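Local coordinates for mitogen-activated protein kinase, putative (Map kinase-like protein) (Leishmania major, PDB 3PG1) that probably phosphorylates proteins on serine or threonine with ATP, as a parasite MAP kinase of the eukaryotic protein kinase fold, at residues R62-S70 against V99-L109; G6-I14 against Y24-S32. All coordinates share one frame; numbering follows the deposited sequence.

Contact 1: residues R62-S70 against V99-L109; sequences RTVNILSDS and VHFEEPAMHKL
N65 reaches across to the bend at A105-H107. Its CB rests on the methyl of A105, 3.8 Å between the two CB atoms. With CG anti to the backbone N (chi1 -174°), the amide is carried past the carbonyl of A105, and CG lies 3.2 Å from A105 O. N65 ND2 gives the straightest of the bonds across, 3.1 Å to H107 O at 166°, in the carbonyl plane and on a lone pair; its stronger partner is N56 OD1. N65 OD1 takes two weak bonds from H107, from the backbone N and from ND1 of the ring, whose plane stands 42° from the amide. S68 OG sits at the edge of that ring, 3.1 Å from H107 ND1, and gives N65 OD1 a third, weak bond. Beside this polar patch L67 lays CB against H107 CB, while its CD2 meets F101 CE1 at 3.7 Å. A water joins L67 N to H107 O. H350 of the helix 346-360 stacks on F101 and meets H107 edge-to-face. One asparagine amide thus reads both backbone polar atoms of H107, which, with N56, is consistent with one orientation of the amide, and the turn before helix 70-85 is pinned to the 100-108 hairpin.

Contact 2: residues G6-I14 against Y24-S32; sequences GEAAMRDLI and YTVQRFISS
V26 stands at one end of this apolar interface, with three helix residues gathered on its two methyls. V26 CG2 meets L13 CD2 at 3.8 Å and also the chain of I14, whose CG1 comes within 3.6 Å of V26 CB. V26 CG1 touches M10 SD at 3.8 Å, the two side chains running alongside one another, head to tail. M10 leaves the helix with CG anti to its N (chi1 -177°), then bends at chi2 and chi3, which lays SD and CE along the strand backbone at R28 and F29. F29 closes the other end. G6 CA sits over one face of the F29 ring in a CH-pi contact, 3.9 Å from the centroid, and A9 CB comes in at the ring edge, 3.8 Å from F29 CE1. Farther out, L17 of the same helix also covers V26, and L13 continues inward onto C39 and I51 of the next two strands. Q27 and R28 form a classic beta bulge opposite A40, between V26 and F29. Segment 7-14 of the helix runs at 136° to strand 25-32, N-to-C, with a closest axis approach of 8.3 Å: an N-terminal helix laid over the first strands of the antiparallel five-stranded sheet of a protein kinase N-lobe.

In the fold
From the N terminus, contact 2 closes first: helix 7-19 runs out, the chain turns back through a short connection, and strand 25-33 returns beneath the helix. The chain then makes strands 36-42 and 48-54 before contact 1 opens at strand 64-65. That second loop takes in helix 70-85 and closes at the hairpin of strands 96-100 and 108-114. The two loops follow in series, neither nested nor crossed. Their centres are 19 Å apart and they do not touch, yet both reach the same five-stranded sheet: contact 2 at its outermost strand 25-33, contact 1 at the hairpin that includes the other outermost strand, 96-100.

Contact 1: residues R62-S70 against V99-L109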
ATOM      1  N   ARG A  62      15.859  25.664   6.115  1.00122.12           N
ATOM      2  CA  ARG A  62      17.054  25.283   6.874  1.00121.14           C
ATOM      3  C   ARG A  62      17.142  23.760   7.055  1.00119.61           C
ATOM      4  O   ARG A  62      16.111  23.077   7.036  1.00118.14           O
ATOM      5  CB  ARG A  62      17.097  26.009   8.230  1.00123.58           C
ATOM      6  N   THR A  63      18.378  23.234   7.200  1.00112.72           N
ATOM      7  CA  THR A  63      18.657  21.803   7.368  1.00108.66           C
ATOM      8  C   THR A  63      18.192  21.292   8.731  1.00108.50           C
ATOM      9  O   THR A  63      18.626  21.793   9.774  1.00109.51           O
ATOM     10  CB  THR A  63      20.132  21.495   7.083  1.00118.84           C
ATOM     11  N   VAL A  64      17.278  20.311   8.709  1.00100.64           N
ATOM     12  CA  VAL A  64      16.679  19.711   9.904  1.00 98.38           C
ATOM     13  C   VAL A  64      17.061  18.239  10.017  1.00 95.49           C
ATOM     14  O   VAL A  64      17.017  17.512   9.020  1.00 92.28           O
ATOM     15  CB  VAL A  64      15.124  19.860   9.952  1.00101.90           C
ATOM     16  CG1 VAL A  64      14.606  19.768  11.383  1.00102.85           C
ATOM     17  CG2 VAL A  64      14.640  21.148   9.288  1.00103.30           C
ATOM     18  N   ASN A  65      17.396  17.799  11.245  1.00 89.89           N
ATOM     19  CA  ASN A  65      17.657  16.398  11.542  1.00 86.72           C
ATOM     20  C   ASN A  65      16.286  15.763  11.820  1.00 86.48           C
ATOM     21  O   ASN A  65      15.554  16.236  12.699  1.00 86.99           O
ATOM     22  CB  ASN A  65      18.594  16.238  12.741  1.00 87.23           C
ATOM     23  CG  ASN A  65      19.017  14.805  13.011  1.00104.04           C
ATOM     24  OD1 ASN A  65      18.921  14.309  14.139  1.00 97.86           O
ATOM     25  ND2 ASN A  65      19.518  14.113  11.991  1.00 91.67           N
ATOM     26  N   ILE A  66      15.919  14.743  11.028  1.00 78.63           N
ATOM     27  CA  ILE A  66      14.630  14.051  11.137  1.00 76.24           C
ATOM     28  C   ILE A  66      14.300  13.619  12.574  1.00 78.56           C
ATOM     29  O   ILE A  66      13.341  14.130  13.155  1.00 78.54           O
ATOM     30  CB  ILE A  66      14.476  12.928  10.074  1.00 76.81           C
ATOM     31  CG1 ILE A  66      14.399  13.523   8.651  1.00 77.55           C
ATOM     32  CG2 ILE A  66      13.256  12.055  10.353  1.00 75.23           C
ATOM     33  CD1 ILE A  66      15.236  12.826   7.624  1.00 82.97           C
ATOM     34  N   LEU A  67      15.142  12.761  13.163  1.00 74.83           N
ATOM     35  CA  LEU A  67      14.959  12.228  14.515  1.00 75.94           C
ATOM     36  C   LEU A  67      15.045  13.265  15.652  1.00 83.89           C
ATOM     37  O   LEU A  67      14.703  12.949  16.796  1.00 84.85           O
ATOM     38  CB  LEU A  67      15.865  11.003  14.751  1.00 75.34           C
ATOM     39  CG  LEU A  67      15.273   9.626  14.399  1.00 78.32           C
ATOM     40  CD1 LEU A  67      14.902   9.507  12.914  1.00 77.13           C
ATOM     41  CD2 LEU A  67      16.234   8.517  14.755  1.00 81.68           C
ATOM     42  N   SER A  68      15.448  14.511  15.323  1.00 81.78           N
ATOM     43  CA  SER A  68      15.516  15.623  16.268  1.00 84.49           C
ATOM     44  C   SER A  68      14.251  16.496  16.272  1.00 90.67           C
ATOM     45  O   SER A  68      13.960  17.123  17.293  1.00 93.05           O
ATOM     46  CB  SER A  68      16.762  16.464  16.030  1.00 88.27           C
ATOM     47  OG  SER A  68      17.827  15.919  16.788  1.00 93.80           O
ATOM     48  N   ASP A  69      13.494  16.528  15.152  1.00 85.86           N
ATOM     49  CA  ASP A  69      12.263  17.319  15.074  1.00 87.08           C
ATOM     50  C   ASP A  69      11.040  16.473  15.424  1.00 89.25           C
ATOM     51  O   ASP A  69      10.816  15.442  14.793  1.00 86.34           O
ATOM     52  CB  ASP A  69      12.091  17.983  13.695  1.00 88.58           C
ATOM     53  CG  ASP A  69      10.753  18.686  13.546  1.00 96.76           C
ATOM     54  OD1 ASP A  69      10.611  19.811  14.075  1.00101.56           O
ATOM     55  OD2 ASP A  69       9.829  18.085  12.951  1.00 95.12           O
ATOM     56  N   SER A  70      10.232  16.950  16.392  1.00 87.53           N
ATOM     57  CA  SER A  70       9.015  16.312  16.909  1.00 86.72           C
ATOM     58  C   SER A  70       8.077  15.710  15.854  1.00 88.06           C
ATOM     59  O   SER A  70       7.793  14.511  15.918  1.00 84.59           O
ATOM     60  CB  SER A  70       8.244  17.275  17.808  1.00 93.74           C
ATOM     61  OG  SER A  70       7.040  16.692  18.283  1.00102.58           O
ATOM     62  N   VAL A  99      19.464   2.096  14.896  1.00 72.56           N
ATOM     63  CA  VAL A  99      19.502   3.538  15.139  1.00 73.94           C
ATOM     64  C   VAL A  99      20.832   3.996  15.702  1.00 80.05           C
ATOM     65  O   VAL A  99      21.340   3.409  16.664  1.00 81.60           O
ATOM     66  CB  VAL A  99      18.324   4.030  16.024  1.00 78.79           C
ATOM     67  CG1 VAL A  99      17.043   4.173  15.214  1.00 76.99           C
ATOM     68  CG2 VAL A  99      18.103   3.122  17.237  1.00 79.53           C
ATOM     69  N   HIS A 100      21.399   5.046  15.097  1.00 76.54           N
ATOM     70  CA  HIS A 100      22.651   5.636  15.559  1.00 78.05           C
ATOM     71  C   HIS A 100      22.323   7.004  16.136  1.00 81.52           C
ATOM     72  O   HIS A 100      22.056   7.944  15.386  1.00 79.98           O
ATOM     73  CB  HIS A 100      23.695   5.732  14.427  1.00 79.11           C
ATOM     74  CG  HIS A 100      24.973   6.422  14.837  1.00 85.11           C
ATOM     75  ND1 HIS A 100      25.424   7.563  14.183  1.00 87.39           N
ATOM     76  CD2 HIS A 100      25.830   6.133  15.847  1.00 88.63           C
ATOM     77  CE1 HIS A 100      26.541   7.912  14.797  1.00 88.76           C
ATOM     78  NE2 HIS A 100      26.824   7.088  15.807  1.00 90.15           N
ATOM     79  N   PHE A 101      22.274   7.093  17.467  1.00 79.96           N
ATOM     80  CA  PHE A 101      21.997   8.350  18.150  1.00 81.89           C
ATOM     81  C   PHE A 101      23.304   9.071  18.497  1.00 90.43           C
ATOM     82  O   PHE A 101      24.201   8.476  19.102  1.00 91.35           O
ATOM     83  CB  PHE A 101      21.135   8.125  19.403  1.00 84.30           C
ATOM     84  CG  PHE A 101      19.711   7.684  19.139  1.00 83.22           C
ATOM     85  CD1 PHE A 101      18.833   8.494  18.421  1.00 84.69           C
ATOM     86  CD2 PHE A 101      19.228   6.486  19.655  1.00 84.21           C
ATOM     87  CE1 PHE A 101      17.518   8.087  18.183  1.00 83.48           C
ATOM     88  CE2 PHE A 101      17.901   6.094  19.436  1.00 84.62           C
ATOM     89  CZ  PHE A 101      17.056   6.898  18.703  1.00 81.33           C
ATOM     90  N   GLU A 102      23.405  10.348  18.082  1.00 88.86           N
ATOM     91  CA  GLU A 102      24.543  11.236  18.316  1.00 91.51           C
ATOM     92  C   GLU A 102      23.994  12.612  18.742  1.00 98.24           C
ATOM     93  O   GLU A 102      23.311  13.280  17.961  1.00 96.49           O
ATOM     94  CB  GLU A 102      25.420  11.317  17.054  1.00 92.08           C
ATOM     95  CG  GLU A 102      26.806  11.903  17.270  1.00102.44           C
ATOM     96  CD  GLU A 102      27.752  11.636  16.117  1.00114.61           C
ATOM     97  OE1 GLU A 102      28.368  10.546  16.096  1.00111.22           O
ATOM     98  OE2 GLU A 102      27.858  12.503  15.221  1.00100.39           O
ATOM     99  N   GLU A 103      24.280  12.991  20.009  1.00 98.87           N
ATOM    100  CA  GLU A 103      23.835  14.186  20.742  1.00101.36           C
ATOM    101  C   GLU A 103      23.510  15.503  19.985  1.00105.68           C
ATOM    102  O   GLU A 103      22.361  15.944  20.103  1.00106.03           O
ATOM    103  CB  GLU A 103      24.670  14.426  22.009  1.00106.31           C
ATOM    104  CG  GLU A 103      23.820  14.643  23.249  1.00118.48           C
ATOM    105  CD  GLU A 103      24.586  15.061  24.489  1.00140.77           C
ATOM    106  OE1 GLU A 103      24.479  16.245  24.883  1.00131.30           O
ATOM    107  OE2 GLU A 103      25.276  14.201  25.082  1.00136.58           O
ATOM    108  N   PRO A 104      24.425  16.157  19.215  1.00100.84           N
ATOM    109  CA  PRO A 104      24.044  17.422  18.561  1.00100.64           C
ATOM    110  C   PRO A 104      23.296  17.252  17.233  1.00 99.65           C
ATOM    111  O   PRO A 104      23.817  17.612  16.174  1.00 98.10           O
ATOM    112  CB  PRO A 104      25.384  18.181  18.426  1.00104.60           C
ATOM    113  CG  PRO A 104      26.467  17.204  18.872  1.00109.37           C
ATOM    114  CD  PRO A 104      25.839  15.840  18.937  1.00102.40           C
ATOM    115  N   ALA A 105      22.052  16.719  17.303  1.00 94.67           N
ATOM    116  CA  ALA A 105      21.152  16.459  16.168  1.00 91.43           C
ATOM    117  C   ALA A 105      21.854  15.762  14.977  1.00 93.21           C
ATOM    118  O   ALA A 105      21.766  16.214  13.830  1.00 91.49           O
ATOM    119  CB  ALA A 105      20.453  17.746  15.733  1.00 93.19           C
ATOM    120  N   MET A 106      22.583  14.671  15.280  1.00 90.35           N
ATOM    121  CA  MET A 106      23.326  13.859  14.307  1.00 89.21           C
ATOM    122  C   MET A 106      22.792  12.397  14.307  1.00 88.98           C
ATOM    123  O   MET A 106      23.526  11.451  13.992  1.00 87.40           O
ATOM    124  CB  MET A 106      24.842  13.909  14.601  1.00 94.14           C
ATOM    125  CG  MET A 106      25.469  15.291  14.458  1.00101.53           C
ATOM    126  SD  MET A 106      25.777  15.795  12.744  1.00106.28           S
ATOM    127  CE  MET A 106      27.386  15.035  12.478  1.00102.88           C
ATOM    128  N   HIS A 107      21.500  12.236  14.645  1.00 83.30           N
ATOM    129  CA  HIS A 107      20.817  10.940  14.721  1.00 80.40           C
ATOM    130  C   HIS A 107      20.491  10.375  13.346  1.00 79.44           C
ATOM    131  O   HIS A 107      19.969  11.096  12.484  1.00 77.02           O
ATOM    132  CB  HIS A 107      19.552  11.025  15.596  1.00 81.29           C
ATOM    133  CG  HIS A 107      19.712  11.861  16.833  1.00 87.69           C
ATOM    134  ND1 HIS A 107      19.023  13.052  16.992  1.00 90.76           N
ATOM    135  CD2 HIS A 107      20.492  11.662  17.920  1.00 91.57           C
ATOM    136  CE1 HIS A 107      19.403  13.531  18.167  1.00 92.94           C
ATOM    137  NE2 HIS A 107      20.295  12.734  18.756  1.00 93.85           N
ATOM    138  N   LYS A 108      20.803   9.073  13.152  1.00 74.09           N
ATOM    139  CA  LYS A 108      20.559   8.328  11.909  1.00 71.11           C
ATOM    140  C   LYS A 108      19.730   7.066  12.155  1.00 72.10           C
ATOM    141  O   LYS A 108      19.876   6.411  13.189  1.00 72.82           O
ATOM    142  CB  LYS A 108      21.881   7.962  11.204  1.00 73.80           C
ATOM    143  CG  LYS A 108      22.548   9.136  10.497  1.00 78.93           C
ATOM    144  CD  LYS A 108      24.012   8.893  10.199  1.00 80.35           C
ATOM    145  CE  LYS A 108      24.747  10.178   9.891  1.00 86.92           C
ATOM    146  NZ  LYS A 108      25.742  10.506  10.947  1.00 95.63           N
ATOM    147  N   LEU A 109      18.876   6.726  11.185  1.00 64.65           N
ATOM    148  CA  LEU A 109      18.026   5.538  11.218  1.00 62.01           C
ATOM    149  C   LEU A 109      18.184   4.772   9.911  1.00 62.09           C
ATOM    150  O   LEU A 109      18.184   5.359   8.822  1.00 61.34           O
ATOM    151  CB  LEU A 109      16.556   5.893  11.534  1.00 61.30           C
ATOM    152  CG  LEU A 109      15.439   4.878  11.187  1.00 65.64           C
ATOM    153  CD1 LEU A 109      15.517   3.618  12.037  1.00 66.27           C
ATOM    154  CD2 LEU A 109      14.086   5.493  11.367  1.00 68.27           C
TER
HETATM  155  O   HOH W   1      17.356  11.535  11.261  1.00 59.56           O

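Contact 2: residues G6-I14 against Y24-S32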
ATOM      1  N   GLY A   6      23.203  11.481  -4.674  1.00 96.03           N
ATOM      2  CA  GLY A   6      23.259  10.207  -5.378  1.00 95.47           C
ATOM      3  C   GLY A   6      24.502   9.408  -5.045  1.00 99.36           C
ATOM      4  O   GLY A   6      24.432   8.436  -4.286  1.00 97.27           O
ATOM      5  N   GLU A   7      25.654   9.826  -5.606  1.00 97.62           N
ATOM      6  CA  GLU A   7      26.959   9.191  -5.386  1.00 98.23           C
ATOM      7  C   GLU A   7      27.465   9.394  -3.945  1.00100.04           C
ATOM      8  O   GLU A   7      28.269   8.593  -3.454  1.00 99.19           O
ATOM      9  CB  GLU A   7      27.991   9.712  -6.399  1.00102.65           C
ATOM     10  N   ALA A   8      26.990  10.470  -3.281  1.00 95.40           N
ATOM     11  CA  ALA A   8      27.333  10.816  -1.902  1.00 94.41           C
ATOM     12  C   ALA A   8      26.547   9.938  -0.917  1.00 95.26           C
ATOM     13  O   ALA A   8      27.101   9.541   0.113  1.00 94.70           O
ATOM     14  CB  ALA A   8      27.038  12.285  -1.644  1.00 95.56           C
ATOM     15  N   ALA A   9      25.263   9.640  -1.240  1.00 89.23           N
ATOM     16  CA  ALA A   9      24.370   8.807  -0.428  1.00 86.43           C
ATOM     17  C   ALA A   9      24.956   7.400  -0.235  1.00 89.24           C
ATOM     18  O   ALA A   9      25.002   6.907   0.891  1.00 88.05           O
ATOM     19  CB  ALA A   9      22.997   8.726  -1.076  1.00 86.07           C
ATOM     20  N   MET A  10      25.446   6.791  -1.330  1.00 86.19           N
ATOM     21  CA  MET A  10      26.077   5.473  -1.357  1.00 86.33           C
ATOM     22  C   MET A  10      27.374   5.473  -0.523  1.00 88.84           C
ATOM     23  O   MET A  10      27.563   4.580   0.306  1.00 88.03           O
ATOM     24  CB  MET A  10      26.356   5.068  -2.813  1.00 90.75           C
ATOM     25  CG  MET A  10      26.934   3.691  -2.954  1.00 96.23           C
ATOM     26  SD  MET A  10      25.983   2.674  -4.089  1.00101.55           S
ATOM     27  CE  MET A  10      26.615   3.269  -5.664  1.00101.13           C
ATOM     28  N   ARG A  11      28.245   6.486  -0.739  1.00 84.01           N
ATOM     29  CA  ARG A  11      29.514   6.670  -0.035  1.00 83.79           C
ATOM     30  C   ARG A  11      29.279   6.834   1.479  1.00 83.13           C
ATOM     31  O   ARG A  11      29.960   6.170   2.267  1.00 82.25           O
ATOM     32  CB  ARG A  11      30.286   7.860  -0.651  1.00 85.29           C
ATOM     33  CG  ARG A  11      31.610   8.236   0.024  1.00 93.44           C
ATOM     34  CD  ARG A  11      32.436   9.237  -0.789  1.00102.78           C
ATOM     35  NE  ARG A  11      31.680  10.431  -1.185  1.00108.44           N
ATOM     36  CZ  ARG A  11      31.338  10.725  -2.437  1.00121.42           C
ATOM     37  NH1 ARG A  11      31.693   9.926  -3.435  1.00106.75           N
ATOM     38  NH2 ARG A  11      30.635  11.819  -2.699  1.00107.80           N
ATOM     39  N   ASP A  12      28.285   7.672   1.876  1.00 76.95           N
ATOM     40  CA  ASP A  12      27.917   7.892   3.286  1.00 75.28           C
ATOM     41  C   ASP A  12      27.455   6.579   3.944  1.00 75.70           C
ATOM     42  O   ASP A  12      27.951   6.226   5.021  1.00 75.34           O
ATOM     43  CB  ASP A  12      26.824   8.982   3.434  1.00 76.02           C
ATOM     44  CG  ASP A  12      27.290  10.429   3.267  1.00 85.34           C
ATOM     45  OD1 ASP A  12      28.520  10.677   3.359  1.00 85.95           O
ATOM     46  OD2 ASP A  12      26.421  11.318   3.097  1.00 89.63           O
ATOM     47  N   LEU A  13      26.542   5.848   3.270  1.00 68.75           N
ATOM     48  CA  LEU A  13      26.016   4.574   3.748  1.00 66.64           C
ATOM     49  C   LEU A  13      27.105   3.509   3.907  1.00 71.30           C
ATOM     50  O   LEU A  13      27.148   2.861   4.956  1.00 69.99           O
ATOM     51  CB  LEU A  13      24.882   4.058   2.850  1.00 65.21           C
ATOM     52  CG  LEU A  13      24.142   2.802   3.352  1.00 67.69           C
ATOM     53  CD1 LEU A  13      23.339   3.088   4.602  1.00 67.17           C
ATOM     54  CD2 LEU A  13      23.252   2.241   2.287  1.00 67.63           C
ATOM     55  N   ILE A  14      27.980   3.333   2.874  1.00 69.66           N
ATOM     56  CA  ILE A  14      29.080   2.352   2.902  1.00 70.79           C
ATOM     57  C   ILE A  14      29.933   2.558   4.162  1.00 75.45           C
ATOM     58  O   ILE A  14      30.095   1.618   4.944  1.00 75.42           O
ATOM     59  CB  ILE A  14      29.928   2.338   1.584  1.00 75.54           C
ATOM     60  CG1 ILE A  14      29.092   1.795   0.397  1.00 75.72           C
ATOM     61  CG2 ILE A  14      31.236   1.523   1.753  1.00 76.29           C
ATOM     62  CD1 ILE A  14      29.720   1.961  -1.037  1.00 87.70           C
ATOM     63  N   TYR A  24      26.078  -6.160   5.603  1.00 70.83           N
ATOM     64  CA  TYR A  24      25.717  -5.698   4.267  1.00 69.84           C
ATOM     65  C   TYR A  24      26.833  -5.230   3.362  1.00 77.13           C
ATOM     66  O   TYR A  24      27.885  -4.788   3.820  1.00 79.17           O
ATOM     67  CB  TYR A  24      24.595  -4.635   4.342  1.00 67.94           C
ATOM     68  CG  TYR A  24      23.426  -5.082   5.189  1.00 67.69           C
ATOM     69  CD1 TYR A  24      22.501  -6.002   4.706  1.00 68.33           C
ATOM     70  CD2 TYR A  24      23.277  -4.629   6.497  1.00 67.61           C
ATOM     71  CE1 TYR A  24      21.450  -6.453   5.500  1.00 67.71           C
ATOM     72  CE2 TYR A  24      22.229  -5.068   7.298  1.00 66.66           C
ATOM     73  CZ  TYR A  24      21.318  -5.984   6.798  1.00 72.70           C
ATOM     74  OH  TYR A  24      20.285  -6.426   7.590  1.00 71.43           O
ATOM     75  N   THR A  25      26.578  -5.338   2.056  1.00 75.34           N
ATOM     76  CA  THR A  25      27.450  -4.889   0.977  1.00 78.21           C
ATOM     77  C   THR A  25      26.577  -4.003   0.079  1.00 83.07           C
ATOM     78  O   THR A  25      25.674  -4.519  -0.586  1.00 82.19           O
ATOM     79  CB  THR A  25      28.082  -6.091   0.234  1.00 85.04           C
ATOM     80  OG1 THR A  25      28.767  -6.930   1.167  1.00 83.23           O
ATOM     81  CG2 THR A  25      29.040  -5.658  -0.875  1.00 84.71           C
ATOM     82  N   VAL A  26      26.808  -2.678   0.114  1.00 81.09           N
ATOM     83  CA  VAL A  26      26.068  -1.684  -0.682  1.00 81.14           C
ATOM     84  C   VAL A  26      26.558  -1.782  -2.135  1.00 89.45           C
ATOM     85  O   VAL A  26      27.702  -1.433  -2.420  1.00 90.82           O
ATOM     86  CB  VAL A  26      26.211  -0.242  -0.122  1.00 83.89           C
ATOM     87  CG1 VAL A  26      25.288   0.729  -0.847  1.00 82.50           C
ATOM     88  CG2 VAL A  26      25.967  -0.198   1.380  1.00 82.20           C
ATOM     89  N   GLN A  27      25.698  -2.282  -3.034  1.00 87.55           N
ATOM     90  CA  GLN A  27      26.042  -2.493  -4.436  1.00 90.31           C
ATOM     91  C   GLN A  27      25.776  -1.289  -5.331  1.00 97.05           C
ATOM     92  O   GLN A  27      26.670  -0.880  -6.074  1.00 99.44           O
ATOM     93  CB  GLN A  27      25.346  -3.746  -4.993  1.00 91.90           C
ATOM     94  CG  GLN A  27      25.937  -5.067  -4.506  1.00103.34           C
ATOM     95  CD  GLN A  27      25.303  -6.264  -5.181  1.00121.61           C
ATOM     96  OE1 GLN A  27      24.075  -6.394  -5.267  1.00110.58           O
ATOM     97  NE2 GLN A  27      26.135  -7.175  -5.669  1.00119.78           N
ATOM     98  N   ARG A  28      24.546  -0.742  -5.294  1.00 93.01           N
ATOM     99  CA  ARG A  28      24.164   0.378  -6.156  1.00 93.96           C
ATOM    100  C   ARG A  28      23.163   1.328  -5.507  1.00 97.91           C
ATOM    101  O   ARG A  28      22.504   0.978  -4.527  1.00 95.17           O
ATOM    102  CB  ARG A  28      23.644  -0.132  -7.519  1.00 95.33           C
ATOM    103  CG  ARG A  28      22.282  -0.813  -7.437  1.00100.05           C
ATOM    104  CD  ARG A  28      21.992  -1.717  -8.612  1.00105.45           C
ATOM    105  NE  ARG A  28      21.005  -2.733  -8.246  1.00107.53           N
ATOM    106  CZ  ARG A  28      19.687  -2.576  -8.332  1.00118.53           C
ATOM    107  NH1 ARG A  28      19.175  -1.439  -8.795  1.00105.90           N
ATOM    108  NH2 ARG A  28      18.870  -3.553  -7.963  1.00 99.50           N
ATOM    109  N   PHE A  29      23.062   2.536  -6.066  1.00 97.28           N
ATOM    110  CA  PHE A  29      22.131   3.556  -5.618  1.00 96.44           C
ATOM    111  C   PHE A  29      20.772   3.270  -6.265  1.00101.29           C
ATOM    112  O   PHE A  29      20.701   3.003  -7.471  1.00102.49           O
ATOM    113  CB  PHE A  29      22.650   4.950  -6.003  1.00100.09           C
ATOM    114  CG  PHE A  29      21.736   6.093  -5.639  1.00100.77           C
ATOM    115  CD1 PHE A  29      21.757   6.642  -4.362  1.00102.64           C
ATOM    116  CD2 PHE A  29      20.863   6.632  -6.578  1.00103.83           C
ATOM    117  CE1 PHE A  29      20.914   7.702  -4.029  1.00102.93           C
ATOM    118  CE2 PHE A  29      20.016   7.686  -6.242  1.00106.00           C
ATOM    119  CZ  PHE A  29      20.055   8.220  -4.974  1.00102.78           C
ATOM    120  N   ILE A  30      19.699   3.313  -5.457  1.00 96.75           N
ATOM    121  CA  ILE A  30      18.342   3.055  -5.932  1.00 96.31           C
ATOM    122  C   ILE A  30      17.567   4.349  -6.161  1.00101.20           C
ATOM    123  O   ILE A  30      17.292   4.685  -7.314  1.00102.78           O
ATOM    124  CB  ILE A  30      17.587   2.038  -5.037  1.00 97.11           C
ATOM    125  N   SER A  31      17.242   5.088  -5.078  1.00 96.67           N
ATOM    126  CA  SER A  31      16.463   6.330  -5.143  1.00 96.80           C
ATOM    127  C   SER A  31      16.806   7.318  -4.025  1.00102.48           C
ATOM    128  O   SER A  31      17.355   6.921  -2.999  1.00101.34           O
ATOM    129  CB  SER A  31      14.972   6.009  -5.101  1.00 97.75           C
ATOM    130  OG  SER A  31      14.655   5.193  -3.984  1.00100.51           O
ATOM    131  N   SER A  32      16.474   8.609  -4.230  1.00102.11           N
ATOM    132  CA  SER A  32      16.694   9.685  -3.257  1.00103.01           C
ATOM    133  C   SER A  32      15.581  10.724  -3.293  1.00110.00           C
ATOM    134  O   SER A  32      15.118  11.115  -4.368  1.00111.45           O
ATOM    135  CB  SER A  32      18.036  10.376  -3.482  1.00108.19           C
TER